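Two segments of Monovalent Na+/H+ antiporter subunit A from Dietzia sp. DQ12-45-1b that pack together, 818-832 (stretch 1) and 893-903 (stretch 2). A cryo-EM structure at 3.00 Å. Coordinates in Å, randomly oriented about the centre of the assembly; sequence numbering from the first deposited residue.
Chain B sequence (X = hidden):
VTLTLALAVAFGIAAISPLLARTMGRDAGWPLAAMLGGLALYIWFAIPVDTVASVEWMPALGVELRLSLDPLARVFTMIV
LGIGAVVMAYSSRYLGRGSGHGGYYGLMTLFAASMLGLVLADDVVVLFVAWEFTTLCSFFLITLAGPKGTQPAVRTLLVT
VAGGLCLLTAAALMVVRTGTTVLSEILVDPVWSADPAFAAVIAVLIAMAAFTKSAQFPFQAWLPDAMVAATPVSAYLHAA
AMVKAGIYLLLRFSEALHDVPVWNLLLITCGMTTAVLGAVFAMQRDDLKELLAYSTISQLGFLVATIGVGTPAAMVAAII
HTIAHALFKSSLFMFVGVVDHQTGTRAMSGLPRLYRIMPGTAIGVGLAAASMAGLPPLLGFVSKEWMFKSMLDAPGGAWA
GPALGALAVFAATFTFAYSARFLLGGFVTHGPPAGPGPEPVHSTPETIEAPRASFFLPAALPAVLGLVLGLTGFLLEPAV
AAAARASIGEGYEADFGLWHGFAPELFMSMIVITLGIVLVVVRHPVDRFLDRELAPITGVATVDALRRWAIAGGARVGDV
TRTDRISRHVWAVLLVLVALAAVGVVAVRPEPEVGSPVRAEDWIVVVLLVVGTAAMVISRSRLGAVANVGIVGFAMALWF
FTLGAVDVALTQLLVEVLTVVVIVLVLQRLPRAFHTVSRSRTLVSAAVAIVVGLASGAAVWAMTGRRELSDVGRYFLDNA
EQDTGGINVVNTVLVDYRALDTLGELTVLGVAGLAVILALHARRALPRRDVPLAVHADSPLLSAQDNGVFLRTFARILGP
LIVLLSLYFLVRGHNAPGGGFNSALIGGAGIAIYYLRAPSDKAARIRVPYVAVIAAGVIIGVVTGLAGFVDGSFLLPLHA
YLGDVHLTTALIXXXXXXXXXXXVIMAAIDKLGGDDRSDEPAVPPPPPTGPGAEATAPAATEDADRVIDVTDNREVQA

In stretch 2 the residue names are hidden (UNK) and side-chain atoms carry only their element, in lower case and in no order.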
ATOM      1  N   GLY B 818      -0.341  -3.849 -37.216  1.00 81.73           N
ATOM      2  CA  GLY B 818       0.918  -4.037 -36.520  1.00 81.73           C
ATOM      3  C   GLY B 818       1.876  -2.878 -36.677  1.00 81.73           C
ATOM      4  O   GLY B 818       2.569  -2.793 -37.693  1.00 81.73           O
ATOM      5  N   GLY B 819       1.936  -1.978 -35.695  1.00 84.28           N
ATOM      6  CA  GLY B 819       2.800  -0.824 -35.849  1.00 84.28           C
ATOM      7  C   GLY B 819       4.180  -0.893 -35.228  1.00 84.28           C
ATOM      8  O   GLY B 819       5.178  -0.827 -35.950  1.00 84.28           O
ATOM      9  N   GLY B 820       4.267  -1.028 -33.906  1.00 81.28           N
ATOM     10  CA  GLY B 820       5.568  -1.198 -33.290  1.00 81.28           C
ATOM     11  C   GLY B 820       5.650  -2.307 -32.264  1.00 81.28           C
ATOM     12  O   GLY B 820       6.713  -2.901 -32.063  1.00 81.28           O
ATOM     13  N   PHE B 821       4.517  -2.645 -31.652  1.00 80.92           N
ATOM     14  CA  PHE B 821       4.521  -3.692 -30.641  1.00 80.92           C
ATOM     15  C   PHE B 821       4.558  -5.070 -31.270  1.00 80.92           C
ATOM     16  O   PHE B 821       5.308  -5.937 -30.817  1.00 80.92           O
ATOM     17  CB  PHE B 821       3.301  -3.570 -29.732  1.00 80.92           C
ATOM     18  CG  PHE B 821       3.382  -2.430 -28.771  1.00 80.92           C
ATOM     19  CD1 PHE B 821       4.080  -2.562 -27.585  1.00 80.92           C
ATOM     20  CD2 PHE B 821       2.767  -1.227 -29.053  1.00 80.92           C
ATOM     21  CE1 PHE B 821       4.158  -1.514 -26.697  1.00 80.92           C
ATOM     22  CE2 PHE B 821       2.843  -0.178 -28.170  1.00 80.92           C
ATOM     23  CZ  PHE B 821       3.542  -0.320 -26.993  1.00 80.92           C
ATOM     24  N   ASN B 822       3.763  -5.284 -32.313  1.00 80.13           N
ATOM     25  CA  ASN B 822       3.869  -6.521 -33.071  1.00 80.13           C
ATOM     26  C   ASN B 822       5.230  -6.626 -33.743  1.00 80.13           C
ATOM     27  O   ASN B 822       5.835  -7.704 -33.769  1.00 80.13           O
ATOM     28  CB  ASN B 822       2.732  -6.589 -34.084  1.00 80.13           C
ATOM     29  CG  ASN B 822       1.415  -6.119 -33.499  1.00 80.13           C
ATOM     30  OD1 ASN B 822       0.620  -6.921 -33.019  1.00 80.13           O
ATOM     31  ND2 ASN B 822       1.194  -4.812 -33.505  1.00 80.13           N
ATOM     32  N   SER B 823       5.741  -5.505 -34.258  1.00 79.61           N
ATOM     33  CA  SER B 823       7.085  -5.486 -34.826  1.00 79.61           C
ATOM     34  C   SER B 823       8.125  -5.935 -33.810  1.00 79.61           C
ATOM     35  O   SER B 823       9.052  -6.680 -34.148  1.00 79.61           O
ATOM     36  CB  SER B 823       7.419  -4.083 -35.325  1.00 79.61           C
ATOM     37  OG  SER B 823       6.998  -3.901 -36.659  1.00 79.61           O
ATOM     38  N   ALA B 824       7.993  -5.491 -32.562  1.00 78.16           N
ATOM     39  CA  ALA B 824       9.009  -5.806 -31.566  1.00 78.16           C
ATOM     40  C   ALA B 824       8.842  -7.212 -31.006  1.00 78.16           C
ATOM     41  O   ALA B 824       9.834  -7.892 -30.729  1.00 78.16           O
ATOM     42  CB  ALA B 824       8.969  -4.772 -30.447  1.00 78.16           C
ATOM     43  N   LEU B 825       7.604  -7.669 -30.831  1.00 77.92           N
ATOM     44  CA  LEU B 825       7.401  -9.019 -30.326  1.00 77.92           C
ATOM     45  C   LEU B 825       7.753 -10.066 -31.377  1.00 77.92           C
ATOM     46  O   LEU B 825       8.191 -11.168 -31.029  1.00 77.92           O
ATOM     47  CB  LEU B 825       5.963  -9.189 -29.842  1.00 77.92           C
ATOM     48  CG  LEU B 825       5.483  -8.214 -28.763  1.00 77.92           C
ATOM     49  CD1 LEU B 825       3.967  -8.145 -28.736  1.00 77.92           C
ATOM     50  CD2 LEU B 825       6.024  -8.579 -27.395  1.00 77.92           C
ATOM     51  N   ILE B 826       7.615  -9.737 -32.665  1.00 78.11           N
ATOM     52  CA  ILE B 826       8.054 -10.667 -33.703  1.00 78.11           C
ATOM     53  C   ILE B 826       9.565 -10.691 -33.855  1.00 78.11           C
ATOM     54  O   ILE B 826      10.094 -11.561 -34.557  1.00 78.11           O
ATOM     55  CB  ILE B 826       7.387 -10.330 -35.049  1.00 78.11           C
ATOM     56  CG1 ILE B 826       7.173 -11.599 -35.870  1.00 78.11           C
ATOM     57  CG2 ILE B 826       8.216  -9.335 -35.826  1.00 78.11           C
ATOM     58  CD1 ILE B 826       6.529 -11.344 -37.205  1.00 78.11           C
ATOM     59  N   GLY B 827      10.275  -9.767 -33.215  1.00 79.04           N
ATOM     60  CA  GLY B 827      11.721  -9.833 -33.141  1.00 79.04           C
ATOM     61  C   GLY B 827      12.135 -10.533 -31.865  1.00 79.04           C
ATOM     62  O   GLY B 827      13.171 -11.200 -31.806  1.00 79.04           O
ATOM     63  N   GLY B 828      11.317 -10.378 -30.826  1.00 77.64           N
ATOM     64  CA  GLY B 828      11.502 -11.184 -29.632  1.00 77.64           C
ATOM     65  C   GLY B 828      11.346 -12.665 -29.917  1.00 77.64           C
ATOM     66  O   GLY B 828      12.041 -13.499 -29.333  1.00 77.64           O
ATOM     67  N   ALA B 829      10.428 -13.012 -30.819  1.00 77.75           N
ATOM     68  CA  ALA B 829      10.316 -14.398 -31.259  1.00 77.75           C
ATOM     69  C   ALA B 829      11.590 -14.852 -31.964  1.00 77.75           C
ATOM     70  O   ALA B 829      12.028 -15.996 -31.799  1.00 77.75           O
ATOM     71  CB  ALA B 829       9.104 -14.566 -32.174  1.00 77.75           C
ATOM     72  N   GLY B 830      12.210 -13.964 -32.741  1.00 78.47           N
ATOM     73  CA  GLY B 830      13.482 -14.303 -33.356  1.00 78.47           C
ATOM     74  C   GLY B 830      14.588 -14.484 -32.335  1.00 78.47           C
ATOM     75  O   GLY B 830      15.469 -15.331 -32.499  1.00 78.47           O
ATOM     76  N   ILE B 831      14.559 -13.687 -31.268  1.00 77.36           N
ATOM     77  CA  ILE B 831      15.527 -13.855 -30.189  1.00 77.36           C
ATOM     78  C   ILE B 831      15.312 -15.191 -29.487  1.00 77.36           C
ATOM     79  O   ILE B 831      16.271 -15.881 -29.121  1.00 77.36           O
ATOM     80  CB  ILE B 831      15.439 -12.670 -29.212  1.00 77.36           C
ATOM     81  CG1 ILE B 831      16.289 -11.508 -29.722  1.00 77.36           C
ATOM     82  CG2 ILE B 831      15.878 -13.078 -27.819  1.00 77.36           C
ATOM     83  CD1 ILE B 831      15.730 -10.156 -29.378  1.00 77.36           C
ATOM     84  N   ALA B 832      14.051 -15.587 -29.306  1.00 77.59           N
ATOM     85  CA  ALA B 832      13.764 -16.903 -28.744  1.00 77.59           C
ATOM     86  C   ALA B 832      14.265 -18.011 -29.661  1.00 77.59           C
ATOM     87  O   ALA B 832      14.760 -19.043 -29.190  1.00 77.59           O
ATOM     88  CB  ALA B 832      12.266 -17.051 -28.488  1.00 77.59           C
ATOM     89  N   UNK B 893       8.716   7.147 -32.993  1.00 79.95           N
ATOM     90  CA  UNK B 893       8.148   6.604 -31.762  1.00 79.95           C
ATOM     91  C   UNK B 893       8.025   5.085 -31.840  1.00 79.95           C
ATOM     92  O   UNK B 893       8.250   4.377 -30.848  1.00 79.95           O
ATOM     93  c   UNK B 893       6.790   7.249 -31.496  1.00 79.95           C
ATOM     94  c   UNK B 893       4.779   5.802 -28.657  1.00 79.95           C
ATOM     95  c   UNK B 893       6.253   6.989 -30.123  1.00 79.95           C
ATOM     96  c   UNK B 893       5.274   6.038 -29.918  1.00 79.95           C
ATOM     97  c   UNK B 893       5.255   6.519 -27.585  1.00 79.95           C
ATOM     98  c   UNK B 893       6.228   7.472 -27.775  1.00 79.95           C
ATOM     99  c   UNK B 893       6.722   7.706 -29.039  1.00 79.95           C
ATOM    100  N   UNK B 894       7.681   4.566 -33.021  1.00 82.79           N
ATOM    101  CA  UNK B 894       7.609   3.123 -33.209  1.00 82.79           C
ATOM    102  C   UNK B 894       8.987   2.486 -33.111  1.00 82.79           C
ATOM    103  O   UNK B 894       9.131   1.401 -32.544  1.00 82.79           O
ATOM    104  o   UNK B 894       4.819   2.768 -35.588  1.00 82.79           O
ATOM    105  c   UNK B 894       5.467   3.030 -34.552  1.00 82.79           C
ATOM    106  c   UNK B 894       6.963   2.801 -34.555  1.00 82.79           C
ATOM    107  o   UNK B 894       4.938   3.473 -33.511  1.00 82.79           O
ATOM    108  N   UNK B 895      10.011   3.144 -33.655  1.00 79.97           N
ATOM    109  CA  UNK B 895      11.375   2.641 -33.509  1.00 79.97           C
ATOM    110  C   UNK B 895      11.781   2.628 -32.040  1.00 79.97           C
ATOM    111  O   UNK B 895      12.442   1.695 -31.567  1.00 79.97           O
ATOM    112  c   UNK B 895      11.990   3.356 -35.833  1.00 79.97           C
ATOM    113  c   UNK B 895      13.784   3.047 -34.129  1.00 79.97           C
ATOM    114  c   UNK B 895      12.346   3.477 -34.363  1.00 79.97           C
ATOM    115  N   UNK B 896      11.374   3.654 -31.292  1.00 79.25           N
ATOM    116  CA  UNK B 896      11.692   3.696 -29.874  1.00 79.25           C
ATOM    117  C   UNK B 896      11.054   2.558 -29.101  1.00 79.25           C
ATOM    118  O   UNK B 896      11.721   1.861 -28.328  1.00 79.25           O
ATOM    119  N   UNK B 897       9.749   2.352 -29.295  1.00 78.37           N
ATOM    120  CA  UNK B 897       9.085   1.265 -28.579  1.00 78.37           C
ATOM    121  C   UNK B 897       9.599  -0.087 -29.062  1.00 78.37           C
ATOM    122  O   UNK B 897       9.670  -1.049 -28.284  1.00 78.37           O
ATOM    123  c   UNK B 897       6.874   0.319 -27.864  1.00 78.37           C
ATOM    124  c   UNK B 897       7.114   1.275 -30.147  1.00 78.37           C
ATOM    125  c   UNK B 897       7.554   1.378 -28.705  1.00 78.37           C
ATOM    126  N   UNK B 898       9.992  -0.181 -30.334  1.00 77.95           N
ATOM    127  CA  UNK B 898      10.609  -1.396 -30.849  1.00 77.95           C
ATOM    128  C   UNK B 898      11.887  -1.715 -30.095  1.00 77.95           C
ATOM    129  O   UNK B 898      12.082  -2.843 -29.624  1.00 77.95           O
ATOM    130  c   UNK B 898      12.860  -4.543 -34.185  1.00 77.95           C
ATOM    131  c   UNK B 898      11.586  -2.392 -32.990  1.00 77.95           C
ATOM    132  o   UNK B 898      13.486  -5.615 -34.778  1.00 77.95           O
ATOM    133  c   UNK B 898      13.563  -3.386 -33.937  1.00 77.95           C
ATOM    134  c   UNK B 898      11.532  -4.637 -33.844  1.00 77.95           C
ATOM    135  c   UNK B 898      10.892  -1.223 -32.342  1.00 77.95           C
ATOM    136  c   UNK B 898      12.925  -2.319 -33.343  1.00 77.95           C
ATOM    137  c   UNK B 898      10.904  -3.565 -33.252  1.00 77.95           C
ATOM    138  N   UNK B 899      12.773  -0.725 -29.967  1.00 76.05           N
ATOM    139  CA  UNK B 899      14.008  -0.926 -29.218  1.00 76.05           C
ATOM    140  C   UNK B 899      13.718  -1.297 -27.771  1.00 76.05           C
ATOM    141  O   UNK B 899      14.373  -2.180 -27.208  1.00 76.05           O
ATOM    142  c   UNK B 899      15.425   0.750 -30.646  1.00 76.05           C
ATOM    143  c   UNK B 899      16.135   2.088 -30.569  1.00 76.05           C
ATOM    144  c   UNK B 899      16.358  -0.318 -31.183  1.00 76.05           C
ATOM    145  c   UNK B 899      14.873   0.332 -29.284  1.00 76.05           C
ATOM    146  N   UNK B 900      12.726  -0.648 -27.158  1.00 76.78           N
ATOM    147  CA  UNK B 900      12.421  -0.929 -25.759  1.00 76.78           C
ATOM    148  C   UNK B 900      11.986  -2.378 -25.571  1.00 76.78           C
ATOM    149  O   UNK B 900      12.542  -3.104 -24.737  1.00 76.78           O
ATOM    150  c   UNK B 900      11.345   0.028 -25.253  1.00 76.78           C
ATOM    151  N   UNK B 901      10.995  -2.819 -26.348  1.00 75.48           N
ATOM    152  CA  UNK B 901      10.490  -4.181 -26.196  1.00 75.48           C
ATOM    153  C   UNK B 901      11.567  -5.197 -26.562  1.00 75.48           C
ATOM    154  O   UNK B 901      11.672  -6.263 -25.939  1.00 75.48           O
ATOM    155  c   UNK B 901       8.170  -3.341 -26.664  1.00 75.48           C
ATOM    156  c   UNK B 901       9.216  -4.375 -27.035  1.00 75.48           C
ATOM    157  c   UNK B 901       8.671  -5.783 -26.866  1.00 75.48           C
ATOM    158  N   UNK B 902      12.390  -4.886 -27.567  1.00 74.36           N
ATOM    159  CA  UNK B 902      13.453  -5.806 -27.950  1.00 74.36           C
ATOM    160  C   UNK B 902      14.471  -5.962 -26.829  1.00 74.36           C
ATOM    161  O   UNK B 902      14.922  -7.076 -26.542  1.00 74.36           O
ATOM    162  c   UNK B 902      14.131  -5.319 -29.227  1.00 74.36           C
ATOM    163  c   UNK B 902      14.583  -6.401 -30.204  1.00 74.36           C
ATOM    164  c   UNK B 902      13.491  -7.439 -30.386  1.00 74.36           C
ATOM    165  c   UNK B 902      14.965  -5.784 -31.537  1.00 74.36           C
ATOM    166  N   UNK B 903      14.838  -4.857 -26.179  1.00 74.60           N
ATOM    167  CA  UNK B 903      15.746  -4.948 -25.049  1.00 74.60           C
ATOM    168  C   UNK B 903      15.143  -5.707 -23.884  1.00 74.60           C
ATOM    169  O   UNK B 903      15.840  -6.448 -23.186  1.00 74.60           O
TER

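Position 893 carries one carbon and then a ring of six carbons with no heteroatom, and none of these atoms touches stretch 1. It is phenylalanine, and F893 makes no contact with stretch 1.

At 894 there are two side-chain carbons, the second bearing two oxygens, one of which approaches the carbonyl oxygen of G819. With no nitrogen among its atoms, asparagine is excluded and the residue is aspartate. The nearer carboxylate oxygen of D894, OD2, lies 3.6 Å from G819 O, an approach without a hydrogen bond. An ideal CB on G819 would be 3.6 Å from D894 OD2, close but not clashing, so this contact does not require the glycine.

Position 895 has three carbons, one carrying the other two, and points away from stretch 1. This is valine, V895. Position 896 has no side-chain atoms at all and touches nothing on stretch 1; it is glycine, G896.

Three carbons forked at the first recur at 897, now directed toward stretch 1, where one methyl lies over a face of the F821 ring. The residue is valine. V897 CG2 sits 3.8 Å from the ring centroid of F821 in a CH-pi contact, and its closest ring atom is F821 CE1 at 3.5 Å. The other methyl, CG1, faces G820; an ideal CB on G820 would come within 3.0 Å of V897 CG1, a clash.

Position 898 shows one carbon, then a six-carbon ring bearing an oxygen; the ring edge lies against the S823 carbonyl oxygen, and the ring also packs on A824. This is tyrosine. Y898 CE1 is 3.2 Å from S823 O, while Y898 CD1 lies 3.4 Å from A824 CA. Its hydroxyl makes no hydrogen bond to stretch 1.

Position 899 has four carbons, forked at the second, that point away and touch nothing on stretch 1: leucine, L899. The single carbon at 900 does not reach across either, and the residue is alanine, A900.

At 901 three carbons, forked at the first, point toward the partner helix and press on the A824 methyl: valine again. V901 CB is 3.4 Å from A824 CB, V901 CG1 is 3.9 Å from L825 CD2, and V901 CG2 is 4.3 Å from F821 CD1.

Position 902 has four carbons forked at the second, with one terminal methyl reaching into the other helix; it is leucine. L902 is a knob among A824, G827, G828 and I831, its CD1 3.7 Å from both A824 O and I831 CD1. An ideal CB on G827 would lie a tight 3.2 Å from L902 CD1. Position 903, lacking side-chain atoms and contacts, is glycine, G903.

The helices run in broadly the same direction, 31° apart, and approach to 8.4 Å. G820, at the N-cap, and A824 and G827, in the helix, give close approach: G820 CA is 4.8 Å from D894 CA, and A824 CA is 4.7 Å from Y898 CA. Around them F821, L825 and I831 meet V897, V901 and L902 side chain to side chain. No hydrogen bond crosses the pair, so the rule to read is shape: small residues set the spacing, and larger side chains from both stretches interlock around them.

Stretch 2 (893-903) FDVGVYLAVLG
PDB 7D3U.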